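Local coordinates for beta-lactamase/D-alanine Carboxypeptidase (Yersinia pestis, PDB 3RJU), which probably acts as a serine hydrolase of the beta-lactamase and penicillin-binding protein family, cleaving beta-lactams or the D-alanyl-D-alanine ends of cell-wall peptides, at residues P297-Q301 against Y312-P317; K319-V323 against L345-V350; A61-L66 against Q301-G305. All blocks are in the same frame, centred on the assembly; numbering follows the deposited sequence. Where two conformers were deposited one is given.

Interaction 1. Residues P297-Q301 against Y312-P317; sequences PGIMQ and YMAMVP
Strands 299-301 and 312-316 run antiparallel, their short axes 4.6 Å apart at an angle of 150°. One hydrogen-bonded pair, Met300 with Met315, joins them through two bonds: Met300 N gives to Met315 O at 2.9 Å, and Met315 N gives to Met300 O at 2.8 Å. One residue on, Gln301 and Ala314 form a non-hydrogen-bonded pair, where the backbones draw together and Gln301 CA comes to 3.0 Å from Met313 O in a CA-H...O contact. Both strands belong to one beta hairpin, 299-306 and 309-316, in the middle of the antiparallel sheet of the beta-lactamase fold; the first goes on from here into the lysine-threonine-glycine sequence at the probable active site.

The two sheet faces differ in character. Met300 and Met315, both selenomethionines, share one face, where Met300 CB packs against Met315 CG in one of the two conformers of Met315, and Met300 reaches on to Gln259. On the other, Ile299 packs CG2 against Ala314 CB at 3.8 Å, and Pro297 and Val316 meet at about a right angle. Tyr312, with its CG anti to the backbone N (chi1 -177°), swings its ring forward to Gln301, and Gln301 CB lies 3.6 Å from Tyr312 OH. The amide of Gln301 is turned 54° from the ring plane, its OE1 3.8 Å from Tyr312 CE1. This is contact without a polar bond: the buried hydroxyl is instead hydrogen-bonded to Asn343 OD1 on helix 336-349, which covers this face.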
ATOM      1  N   PRO A 297     -20.500   2.497  -2.917  1.00 13.64           N
ATOM      2  CA  PRO A 297     -20.628   1.647  -1.731  1.00 13.09           C
ATOM      3  C   PRO A 297     -19.539   1.960  -0.704  1.00 12.98           C
ATOM      4  O   PRO A 297     -18.666   2.784  -0.982  1.00 13.12           O
ATOM      5  CB  PRO A 297     -20.426   0.246  -2.299  1.00 13.31           C
ATOM      6  CG  PRO A 297     -19.472   0.445  -3.444  1.00 13.38           C
ATOM      7  CD  PRO A 297     -19.861   1.788  -4.046  1.00 11.92           C
ATOM      8  N   GLY A 298     -19.609   1.337   0.470  1.00 13.83           N
ATOM      9  CA  GLY A 298     -18.535   1.440   1.445  1.00 12.90           C
ATOM     10  C   GLY A 298     -17.351   0.671   0.905  1.00 11.80           C
ATOM     11  O   GLY A 298     -17.483  -0.486   0.505  1.00 13.14           O
ATOM     12  N   ILE A 299     -16.197   1.328   0.881  1.00 10.19           N
ATOM     13  CA  ILE A 299     -15.028   0.810   0.205  1.00  9.99           C
ATOM     14  C   ILE A 299     -13.817   0.842   1.126  1.00 10.22           C
ATOM     15  O   ILE A 299     -13.561   1.849   1.791  1.00 10.15           O
ATOM     16  CB  ILE A 299     -14.734   1.674  -1.058  1.00  9.99           C
ATOM     17  CG1 ILE A 299     -15.800   1.408  -2.140  1.00 10.83           C
ATOM     18  CG2 ILE A 299     -13.307   1.422  -1.589  1.00  9.77           C
ATOM     19  CD1 ILE A 299     -15.770   2.408  -3.298  1.00 12.68           C
HETATM   20  N   MSE A 300     -13.095  -0.276   1.173  1.00  9.05           N
HETATM   21  CA  MSE A 300     -11.786  -0.367   1.809  1.00  9.34           C
HETATM   22  C   MSE A 300     -10.757  -0.165   0.711  1.00  8.64           C
HETATM   23  O   MSE A 300     -10.790  -0.872  -0.309  1.00  9.51           O
HETATM   24  CB  MSE A 300     -11.580  -1.762   2.426  1.00 11.76           C
HETATM   25  CG  MSE A 300     -12.442  -2.034   3.617  1.00 15.60           C
HETATM   26 SE   MSE A 300     -11.898  -0.956   5.144  0.72 20.17          SE
HETATM   27  CE  MSE A 300     -10.333  -1.928   5.642  1.00 20.58           C
ATOM     28  N   GLN A 301      -9.827   0.762   0.920  1.00  8.07           N
ATOM     29  CA  GLN A 301      -8.912   1.115  -0.156  1.00  7.65           C
ATOM     30  C   GLN A 301      -7.530   1.562   0.306  1.00  8.40           C
ATOM     31  O   GLN A 301      -7.297   1.826   1.498  1.00  8.88           O
ATOM     32  CB  GLN A 301      -9.559   2.161  -1.100  1.00  8.26           C
ATOM     33  CG  GLN A 301     -10.081   3.441  -0.429  1.00  7.88           C
ATOM     34  CD  GLN A 301      -9.005   4.532  -0.200  1.00  9.12           C
ATOM     35  OE1 GLN A 301      -7.797   4.297  -0.327  1.00  9.54           O
ATOM     36  NE2 GLN A 301      -9.457   5.728   0.116  1.00 10.07           N
ATOM     37  N   TYR A 312      -3.852   1.759  -7.099  1.00  7.65           N
ATOM     38  CA  TYR A 312      -5.022   1.884  -6.251  1.00  7.73           C
ATOM     39  C   TYR A 312      -5.636   0.514  -6.079  1.00  8.09           C
ATOM     40  O   TYR A 312      -5.735  -0.272  -7.038  1.00  8.72           O
ATOM     41  CB  TYR A 312      -6.018   2.850  -6.890  1.00  7.88           C
ATOM     42  CG  TYR A 312      -7.272   3.155  -6.091  1.00  8.03           C
ATOM     43  CD1 TYR A 312      -7.193   3.680  -4.789  1.00  8.25           C
ATOM     44  CD2 TYR A 312      -8.543   2.938  -6.642  1.00  8.20           C
ATOM     45  CE1 TYR A 312      -8.343   3.982  -4.069  1.00  8.54           C
ATOM     46  CE2 TYR A 312      -9.699   3.242  -5.925  1.00  8.50           C
ATOM     47  CZ  TYR A 312      -9.593   3.753  -4.638  1.00  8.58           C
ATOM     48  OH  TYR A 312     -10.731   4.053  -3.905  1.00  8.59           O
HETATM   49  N   MSE A 313      -6.055   0.220  -4.854  1.00  8.65           N
HETATM   50  CA  MSE A 313      -6.794  -0.999  -4.591  1.00  8.01           C
HETATM   51  C   MSE A 313      -8.068  -0.608  -3.860  1.00  8.95           C
HETATM   52  O   MSE A 313      -8.011   0.163  -2.896  1.00  9.75           O
HETATM   53  CB  MSE A 313      -5.982  -1.966  -3.720  1.00  8.49           C
HETATM   54  CG  MSE A 313      -6.716  -3.278  -3.465  1.00 10.06           C
HETATM   55 SE   MSE A 313      -5.650  -4.581  -2.513  0.76 13.81          SE
HETATM   56  CE  MSE A 313      -4.209  -4.789  -3.800  1.00 11.85           C
ATOM     57  N   ALA A 314      -9.209  -1.101  -4.334  1.00  8.55           N
ATOM     58  CA  ALA A 314     -10.489  -0.776  -3.717  1.00  9.10           C
ATOM     59  C   ALA A 314     -11.261  -2.067  -3.586  1.00  8.93           C
ATOM     60  O   ALA A 314     -11.346  -2.844  -4.543  1.00  8.97           O
ATOM     61  CB  ALA A 314     -11.271   0.221  -4.589  1.00  9.76           C
HETATM   62  N   MSE A 315     -11.859  -2.316  -2.432  0.53  8.84           N
HETATM   63  CA  MSE A 315     -12.622  -3.539  -2.336  0.53 10.21           C
HETATM   64  C   MSE A 315     -13.802  -3.417  -1.409  0.53  8.19           C
HETATM   65  O   MSE A 315     -13.852  -2.538  -0.537  0.53  9.60           O
HETATM   66  CB  MSE A 315     -11.738  -4.704  -1.906  0.53 12.25           C
HETATM   67  CG  MSE A 315     -11.179  -4.565  -0.511  0.53 12.72           C
HETATM   68 SE   MSE A 315     -10.393  -6.227   0.142  0.53 15.52          SE
HETATM   69  CE  MSE A 315      -8.827  -6.339  -1.022  0.53 16.64           C
ATOM     70  N   VAL A 316     -14.744  -4.327  -1.614  1.00  9.58           N
ATOM     71  CA  VAL A 316     -15.941  -4.413  -0.807  1.00 10.06           C
ATOM     72  C   VAL A 316     -15.943  -5.855  -0.309  1.00 10.43           C
ATOM     73  O   VAL A 316     -16.493  -6.745  -0.953  1.00 11.09           O
ATOM     74  CB  VAL A 316     -17.216  -4.097  -1.637  1.00 10.16           C
ATOM     75  CG1 VAL A 316     -18.464  -4.166  -0.753  1.00 12.18           C
ATOM     76  CG2 VAL A 316     -17.096  -2.727  -2.276  1.00 10.90           C
ATOM     77  N   PRO A 317     -15.253  -6.101   0.810  1.00 12.30           N
ATOM     78  CA  PRO A 317     -14.978  -7.484   1.201  1.00 13.61           C
ATOM     79  C   PRO A 317     -16.235  -8.319   1.419  1.00 13.21           C
ATOM     80  O   PRO A 317     -16.240  -9.502   1.120  1.00 14.58           O
ATOM     81  CB  PRO A 317     -14.186  -7.333   2.511  1.00 15.36           C
ATOM     82  CG  PRO A 317     -13.578  -5.979   2.421  1.00 16.16           C
ATOM     83  CD  PRO A 317     -14.561  -5.127   1.681  1.00 14.28           C
TER

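Interaction 2. Residues K319-V323 against L345-V350; sequences KNIGV and LVAELV
Ile321 meets the flat group that matters here, the Leu349-Val350 peptide, from above its face. The terminal methyl, Ile321 CD1, sits 3.5 Å from Leu349 O. On the same side of the plane, Val350 CG1 and Leu349 CB flank the methyl, at 3.8 and 4.0 Å from Ile321 CD1; one carbon thus meets both Leu349 and Val350. The torsions explain the reach: CG1 stands anti to the carbonyl carbon (chi1 -73°) and CD1 extends onward, while the shorter branch, CG2, turns to Leu349 CD1.

Two residues along the strand, Val323 repeats the theme with branched groups alone. Its CG2 is the contact atom for three side chains, coming within 3.8 Å of Val346 CG2 and then, more loosely, to Leu345 CD2 and Leu349 CD1. The side chains of Val323 and Val346 lie alongside each other, pointing opposite ways.

At the outer end the chemistry becomes polar. Lys319 NZ is 4.0 Å from Val350 O, too far to bond directly, and a water bridges them: it donates to Val350 O at 2.9 Å and accepts a weak bond from the ammonium group. Nearby, Asn320 and Ile321 both face Val316 in a G1 beta bulge, which marks where the strand begins.

The short strand 321-323 and helix 345-349 run at 160°, their axes 9.3 Å apart, a helix laid on a sheet as in the beta-lactamase fold. Helix 6-20 packs beside it through Ile9 against Leu345 and Leu349, strand 25-32 meets Leu349 through Val30, and Val316 of strand 309-316 touches Val346 and Val350.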
ATOM      1  N   LYS A 319     -18.832  -8.353  -0.198  1.00 13.34           N
ATOM      2  CA  LYS A 319     -19.374  -8.777  -1.494  1.00 13.05           C
ATOM      3  C   LYS A 319     -18.323  -9.509  -2.329  1.00 12.21           C
ATOM      4  O   LYS A 319     -18.571  -9.812  -3.502  1.00 13.92           O
ATOM      5  CB  LYS A 319     -19.899  -7.589  -2.317  1.00 16.00           C
ATOM      6  CG  LYS A 319     -20.998  -6.765  -1.686  1.00 20.83           C
ATOM      7  CD  LYS A 319     -22.263  -7.527  -1.475  1.00 26.77           C
ATOM      8  CE  LYS A 319     -23.312  -6.616  -0.842  1.00 31.64           C
ATOM      9  NZ  LYS A 319     -23.544  -5.451  -1.736  1.00 35.24           N
ATOM     10  N   ASN A 320     -17.157  -9.787  -1.735  1.00 10.84           N
ATOM     11  CA  ASN A 320     -16.104 -10.544  -2.420  1.00 10.13           C
ATOM     12  C   ASN A 320     -15.647  -9.880  -3.704  1.00 10.81           C
ATOM     13  O   ASN A 320     -15.383 -10.571  -4.701  1.00 12.51           O
ATOM     14  CB  ASN A 320     -16.578 -11.963  -2.725  1.00 13.02           C
ATOM     15  CG  ASN A 320     -16.989 -12.695  -1.476  1.00 16.19           C
ATOM     16  OD1 ASN A 320     -16.332 -12.588  -0.430  1.00 16.35           O
ATOM     17  ND2 ASN A 320     -18.095 -13.410  -1.562  1.00 19.95           N
ATOM     18  N   ILE A 321     -15.566  -8.552  -3.677  1.00  9.86           N
ATOM     19  CA  ILE A 321     -15.191  -7.782  -4.850  1.00  9.39           C
ATOM     20  C   ILE A 321     -13.962  -6.961  -4.528  1.00  9.96           C
ATOM     21  O   ILE A 321     -13.912  -6.281  -3.496  1.00 12.16           O
ATOM     22  CB  ILE A 321     -16.349  -6.866  -5.291  1.00 10.04           C
ATOM     23  CG1 ILE A 321     -17.449  -7.722  -5.931  1.00 11.77           C
ATOM     24  CG2 ILE A 321     -15.853  -5.741  -6.263  1.00 11.18           C
ATOM     25  CD1 ILE A 321     -18.799  -7.012  -6.070  1.00 12.59           C
ATOM     26  N   GLY A 322     -12.961  -7.036  -5.400  1.00  9.44           N
ATOM     27  CA  GLY A 322     -11.771  -6.222  -5.249  1.00  9.27           C
ATOM     28  C   GLY A 322     -11.239  -5.815  -6.607  1.00  9.15           C
ATOM     29  O   GLY A 322     -11.281  -6.609  -7.547  1.00 10.90           O
ATOM     30  N   VAL A 323     -10.727  -4.590  -6.701  1.00  7.74           N
ATOM     31  CA  VAL A 323     -10.106  -4.096  -7.914  1.00  8.46           C
ATOM     32  C   VAL A 323      -8.745  -3.518  -7.586  1.00  7.65           C
ATOM     33  O   VAL A 323      -8.602  -2.732  -6.655  1.00  8.83           O
ATOM     34  CB  VAL A 323     -10.960  -3.019  -8.575  1.00  8.72           C
ATOM     35  CG1 VAL A 323     -10.246  -2.504  -9.806  1.00  9.06           C
ATOM     36  CG2 VAL A 323     -12.329  -3.615  -8.949  1.00  9.48           C
ATOM     37  N   LEU A 345     -16.479   1.688 -11.101  1.00 10.02           N
ATOM     38  CA  LEU A 345     -16.510   0.285 -11.505  1.00 10.21           C
ATOM     39  C   LEU A 345     -16.987  -0.593 -10.337  1.00 10.07           C
ATOM     40  O   LEU A 345     -17.860  -1.447 -10.498  1.00 10.55           O
ATOM     41  CB  LEU A 345     -15.130  -0.171 -11.985  1.00 10.11           C
ATOM     42  CG  LEU A 345     -14.933  -1.679 -12.237  1.00  9.09           C
ATOM     43  CD1 LEU A 345     -15.944  -2.249 -13.244  1.00 10.09           C
ATOM     44  CD2 LEU A 345     -13.510  -1.932 -12.706  1.00 10.01           C
ATOM     45  N   VAL A 346     -16.404  -0.376  -9.160  1.00 10.96           N
ATOM     46  CA  VAL A 346     -16.778  -1.155  -7.980  1.00 10.06           C
ATOM     47  C   VAL A 346     -18.278  -0.966  -7.692  1.00 10.51           C
ATOM     48  O   VAL A 346     -18.990  -1.923  -7.363  1.00 10.86           O
ATOM     49  CB  VAL A 346     -15.917  -0.771  -6.753  1.00  9.49           C
ATOM     50  CG1 VAL A 346     -16.501  -1.348  -5.476  1.00  9.66           C
ATOM     51  CG2 VAL A 346     -14.485  -1.267  -6.944  1.00  9.28           C
ATOM     52  N   ALA A 347     -18.761   0.258  -7.863  1.00 10.56           N
ATOM     53  CA  ALA A 347     -20.174   0.555  -7.612  1.00 10.44           C
ATOM     54  C   ALA A 347     -21.079  -0.236  -8.565  1.00 11.71           C
ATOM     55  O   ALA A 347     -22.150  -0.716  -8.167  1.00 12.29           O
ATOM     56  CB  ALA A 347     -20.449   2.051  -7.742  1.00 12.21           C
ATOM     57  N   GLU A 348     -20.655  -0.379  -9.821  1.00 10.99           N
ATOM     58  CA  GLU A 348     -21.440  -1.176 -10.758  1.00 10.33           C
ATOM     59  C   GLU A 348     -21.354  -2.673 -10.412  1.00 11.55           C
ATOM     60  O   GLU A 348     -22.350  -3.394 -10.497  1.00 12.52           O
ATOM     61  CB  GLU A 348     -21.009  -0.912 -12.204  1.00 11.25           C
ATOM     62  CG  GLU A 348     -21.916  -1.608 -13.257  1.00 13.83           C
ATOM     63  CD  GLU A 348     -23.367  -1.118 -13.243  1.00 17.52           C
ATOM     64  OE1 GLU A 348     -23.601   0.053 -12.872  1.00 18.33           O
ATOM     65  OE2 GLU A 348     -24.272  -1.910 -13.615  1.00 18.97           O
ATOM     66  N   LEU A 349     -20.169  -3.132 -10.005  1.00 10.69           N
ATOM     67  CA  LEU A 349     -19.989  -4.538  -9.679  1.00 11.06           C
ATOM     68  C   LEU A 349     -20.819  -4.984  -8.476  1.00 11.48           C
ATOM     69  O   LEU A 349     -21.254  -6.134  -8.426  1.00 13.26           O
ATOM     70  CB  LEU A 349     -18.511  -4.889  -9.482  1.00 11.11           C
ATOM     71  CG  LEU A 349     -17.606  -4.833 -10.709  1.00  9.87           C
ATOM     72  CD1 LEU A 349     -16.145  -4.891 -10.278  1.00  9.59           C
ATOM     73  CD2 LEU A 349     -17.916  -5.949 -11.725  1.00 11.46           C
ATOM     74  N   VAL A 350     -21.052  -4.096  -7.511  1.00 10.82           N
ATOM     75  CA  VAL A 350     -21.797  -4.531  -6.325  1.00 12.47           C
ATOM     76  C   VAL A 350     -23.310  -4.655  -6.531  1.00 13.04           C
ATOM     77  O   VAL A 350     -23.995  -5.221  -5.683  1.00 15.38           O
ATOM     78  CB  VAL A 350     -21.528  -3.639  -5.071  1.00 13.90           C
ATOM     79  CG1 VAL A 350     -20.041  -3.682  -4.661  1.00 14.18           C
ATOM     80  CG2 VAL A 350     -22.031  -2.224  -5.296  1.00 15.77           C
TER
HETATM   81  O   HOH W   1     -25.615  -3.823  -3.751  1.00 39.92           O

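Interaction 3. Residues A61-L66 against Q301-G305; sequences ASITKL and QKTGG. With CIT (citric acid), chain B.
Lys302 lies across the start of helix 64-77 and joins the two sequence signatures of the serine penicillin-recognising enzymes: an SxxK motif, Ser62 to Lys65, and the Lys302-Thr303-Gly304 triplet on the neighbouring strand. Ser62 is probably the nucleophile, as in relatives.

The packed side is built on the lysine's carbon chain. Leu66 CD1 presses on Lys302 CB at 3.6 Å, the Ile63 side chain runs alongside Lys302, pointing the other way, with CD1 against Lys302 CG, and Lys302 CE comes to 3.5 Å from Ser62 O. With CG anti to the backbone N (chi1 -178°) and bends at chi2 and chi4, the chain runs forward beside its own strand, and Lys302 NZ bonds to Thr303 O at 2.7 Å; Tyr159 OH is a second partner. Lys65 NZ grips Ser62 OG at 2.9 Å and is tied to Asn161 OD1, Tyr159 OH and the carbonyl of Ser226. Gly304 CA lies beside Ser62 N; Ser62 N and Ala61 CB already take up the place of a CB.

Toward solvent, protein gives way to ligand. Gly305 is exposed, and Ala61 CB reaches Gly305 N at 3.4 Å by packing alone. A citrate, probably from the crystallisation liquor, lies against Ser62, Thr303 and Gly305 and also bonds Arg120. Thr303 OG1 donates to its O5 at 2.6 Å, while another carboxylate oxygen, O3, receives both Gly305 N at 2.8 Å and Ser62 OG at 2.6 Å.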
ATOM      1  N   ALA A  61       4.314   1.105  -4.882  1.00  9.20           N
ATOM      2  CA  ALA A  61       4.365   2.293  -4.042  1.00  9.33           C
ATOM      3  C   ALA A  61       3.682   1.990  -2.708  1.00  8.18           C
ATOM      4  O   ALA A  61       3.927   0.937  -2.133  1.00  8.98           O
ATOM      5  CB  ALA A  61       3.739   3.518  -4.755  1.00  9.58           C
ATOM      6  N   SER A  62       2.808   2.872  -2.228  1.00  8.31           N
ATOM      7  CA  SER A  62       2.293   2.742  -0.853  1.00  9.08           C
ATOM      8  C   SER A  62       1.308   1.592  -0.600  1.00  8.00           C
ATOM      9  O   SER A  62       0.850   1.397   0.533  1.00  8.89           O
ATOM     10  CB  SER A  62       1.721   4.073  -0.354  1.00  9.71           C
ATOM     11  OG  SER A  62       2.750   5.049  -0.286  1.00 10.26           O
ATOM     12  N   ILE A  63       0.968   0.815  -1.624  1.00  7.89           N
ATOM     13  CA  ILE A  63       0.269  -0.444  -1.349  1.00  7.26           C
ATOM     14  C   ILE A  63       1.168  -1.267  -0.404  1.00  7.90           C
ATOM     15  O   ILE A  63       0.688  -2.101   0.377  1.00  8.51           O
ATOM     16  CB  ILE A  63      -0.048  -1.241  -2.661  1.00  8.17           C
ATOM     17  CG1 ILE A  63      -0.926  -0.412  -3.611  1.00 10.30           C
ATOM     18  CG2 ILE A  63      -0.727  -2.544  -2.349  1.00  9.28           C
ATOM     19  CD1 ILE A  63      -2.241   0.032  -3.031  1.00 11.38           C
ATOM     20  N   THR A  64       2.471  -0.984  -0.462  1.00  7.80           N
ATOM     21  CA  THR A  64       3.465  -1.580   0.440  1.00  8.34           C
ATOM     22  C   THR A  64       3.015  -1.492   1.898  1.00  7.47           C
ATOM     23  O   THR A  64       3.206  -2.438   2.663  1.00  7.57           O
ATOM     24  CB  THR A  64       4.832  -0.858   0.315  1.00  8.66           C
ATOM     25  OG1 THR A  64       5.379  -1.094  -0.988  1.00  9.30           O
ATOM     26  CG2 THR A  64       5.834  -1.374   1.375  1.00  7.96           C
ATOM     27  N   LYS A  65       2.412  -0.368   2.283  1.00  7.01           N
ATOM     28  CA  LYS A  65       2.001  -0.174   3.683  1.00  8.59           C
ATOM     29  C   LYS A  65       1.006  -1.230   4.152  1.00  8.86           C
ATOM     30  O   LYS A  65       1.021  -1.615   5.324  1.00  9.95           O
ATOM     31  CB  LYS A  65       1.390   1.210   3.862  1.00  8.36           C
ATOM     32  CG  LYS A  65       2.389   2.344   3.666  1.00  7.42           C
ATOM     33  CD  LYS A  65       1.765   3.694   3.967  1.00  7.02           C
ATOM     34  CE  LYS A  65       2.787   4.831   3.942  1.00  6.83           C
ATOM     35  NZ  LYS A  65       3.376   5.040   2.574  1.00  8.42           N
ATOM     36  N   LEU A  66       0.149  -1.710   3.251  1.00  7.61           N
ATOM     37  CA  LEU A  66      -0.803  -2.780   3.617  1.00  7.43           C
ATOM     38  C   LEU A  66      -0.080  -4.067   3.980  1.00  8.63           C
ATOM     39  O   LEU A  66      -0.521  -4.825   4.845  1.00 10.05           O
ATOM     40  CB  LEU A  66      -1.789  -3.055   2.475  1.00  6.87           C
ATOM     41  CG  LEU A  66      -2.571  -1.836   1.958  1.00  6.76           C
ATOM     42  CD1 LEU A  66      -3.556  -2.301   0.879  1.00  9.65           C
ATOM     43  CD2 LEU A  66      -3.284  -1.147   3.120  1.00  8.91           C
ATOM     44  N   GLN A 301      -9.827   0.762   0.920  1.00  8.07           N
ATOM     45  CA  GLN A 301      -8.912   1.115  -0.156  1.00  7.65           C
ATOM     46  C   GLN A 301      -7.530   1.562   0.306  1.00  8.40           C
ATOM     47  O   GLN A 301      -7.297   1.826   1.498  1.00  8.88           O
ATOM     48  CB  GLN A 301      -9.559   2.161  -1.100  1.00  8.26           C
ATOM     49  CG  GLN A 301     -10.081   3.441  -0.429  1.00  7.88           C
ATOM     50  CD  GLN A 301      -9.005   4.532  -0.200  1.00  9.12           C
ATOM     51  OE1 GLN A 301      -7.797   4.297  -0.327  1.00  9.54           O
ATOM     52  NE2 GLN A 301      -9.457   5.728   0.116  1.00 10.07           N
ATOM     53  N   LYS A 302      -6.603   1.604  -0.647  1.00  7.77           N
ATOM     54  CA  LYS A 302      -5.290   2.202  -0.422  1.00  8.03           C
ATOM     55  C   LYS A 302      -4.799   2.775  -1.744  1.00  8.17           C
ATOM     56  O   LYS A 302      -4.962   2.149  -2.793  1.00  8.47           O
ATOM     57  CB  LYS A 302      -4.271   1.177   0.085  1.00  7.19           C
ATOM     58  CG  LYS A 302      -2.882   1.797   0.366  1.00  8.13           C
ATOM     59  CD  LYS A 302      -2.931   2.747   1.581  1.00  8.66           C
ATOM     60  CE  LYS A 302      -1.639   3.568   1.752  1.00  8.79           C
ATOM     61  NZ  LYS A 302      -1.631   4.799   0.900  1.00  9.44           N
ATOM     62  N   THR A 303      -4.226   3.972  -1.669  1.00  8.27           N
ATOM     63  CA  THR A 303      -3.661   4.668  -2.814  1.00  9.15           C
ATOM     64  C   THR A 303      -2.130   4.551  -2.811  1.00  8.56           C
ATOM     65  O   THR A 303      -1.498   4.332  -1.771  1.00  9.65           O
ATOM     66  CB  THR A 303      -3.999   6.173  -2.746  1.00  8.20           C
ATOM     67  OG1 THR A 303      -3.539   6.705  -1.489  1.00  9.09           O
ATOM     68  CG2 THR A 303      -5.490   6.408  -2.849  1.00  9.25           C
ATOM     69  N   GLY A 304      -1.511   4.724  -3.976  1.00  8.46           N
ATOM     70  CA  GLY A 304      -0.068   4.731  -4.045  1.00  8.49           C
ATOM     71  C   GLY A 304       0.423   5.512  -5.241  1.00  8.65           C
ATOM     72  O   GLY A 304      -0.226   5.559  -6.287  1.00  8.84           O
ATOM     73  N   GLY A 305       1.581   6.136  -5.088  1.00  9.66           N
ATOM     74  CA  GLY A 305       2.185   6.850  -6.194  1.00 10.67           C
ATOM     75  C   GLY A 305       3.668   6.996  -5.948  1.00 11.15           C
ATOM     76  O   GLY A 305       4.069   7.447  -4.882  1.00 13.80           O
TER
HETATM   77  C1  CIT B 391       1.045  11.556  -3.334  1.00 16.34           C
HETATM   78  O1  CIT B 391       1.524  11.331  -4.475  1.00 16.67           O
HETATM   79  O2  CIT B 391       1.579  12.432  -2.639  1.00 20.97           O
HETATM   80  C2  CIT B 391      -0.149  10.799  -2.805  1.00 12.19           C
HETATM   81  C3  CIT B 391       0.313   9.641  -1.913  1.00 10.16           C
HETATM   82  O7  CIT B 391       0.977  10.205  -0.757  1.00 13.00           O
HETATM   83  C4  CIT B 391       1.288   8.726  -2.659  1.00  9.55           C
HETATM   84  C5  CIT B 391       1.737   7.554  -1.807  1.00 11.50           C
HETATM   85  O3  CIT B 391       2.153   6.498  -2.322  1.00  9.62           O
HETATM   86  O4  CIT B 391       1.693   7.642  -0.554  1.00 12.87           O
HETATM   87  C6  CIT B 391      -0.911   8.877  -1.450  1.00 12.77           C
HETATM   88  O5  CIT B 391      -1.502   8.123  -2.248  1.00 12.34           O
HETATM   89  O6  CIT B 391      -1.332   9.041  -0.270  1.00 12.23           O

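In the fold
Strand 299-306 serves interactions 1 and 3 in succession, with Gln301 in both, passing from the buried hairpin pairing to the probable active site; Met313 O probably bonds Lys302 N between them. Interaction 2 follows one strand further across the same sheet: 309-316 and 321-328 are neighbours, and Val316 touches Val346. All three are mainly buried; interaction 2 lies farthest from the chain's centre and reaches the surface at Lys319, and interaction 3 opens at Gly305. Backbone bonds join the first, whereas apolar branches fill the second until a water takes over. In interaction 3 the two segments meet by van der Waals contact, and hydroxyls and lysine NZ atoms bond within each segment, to Tyr159 and to citrate.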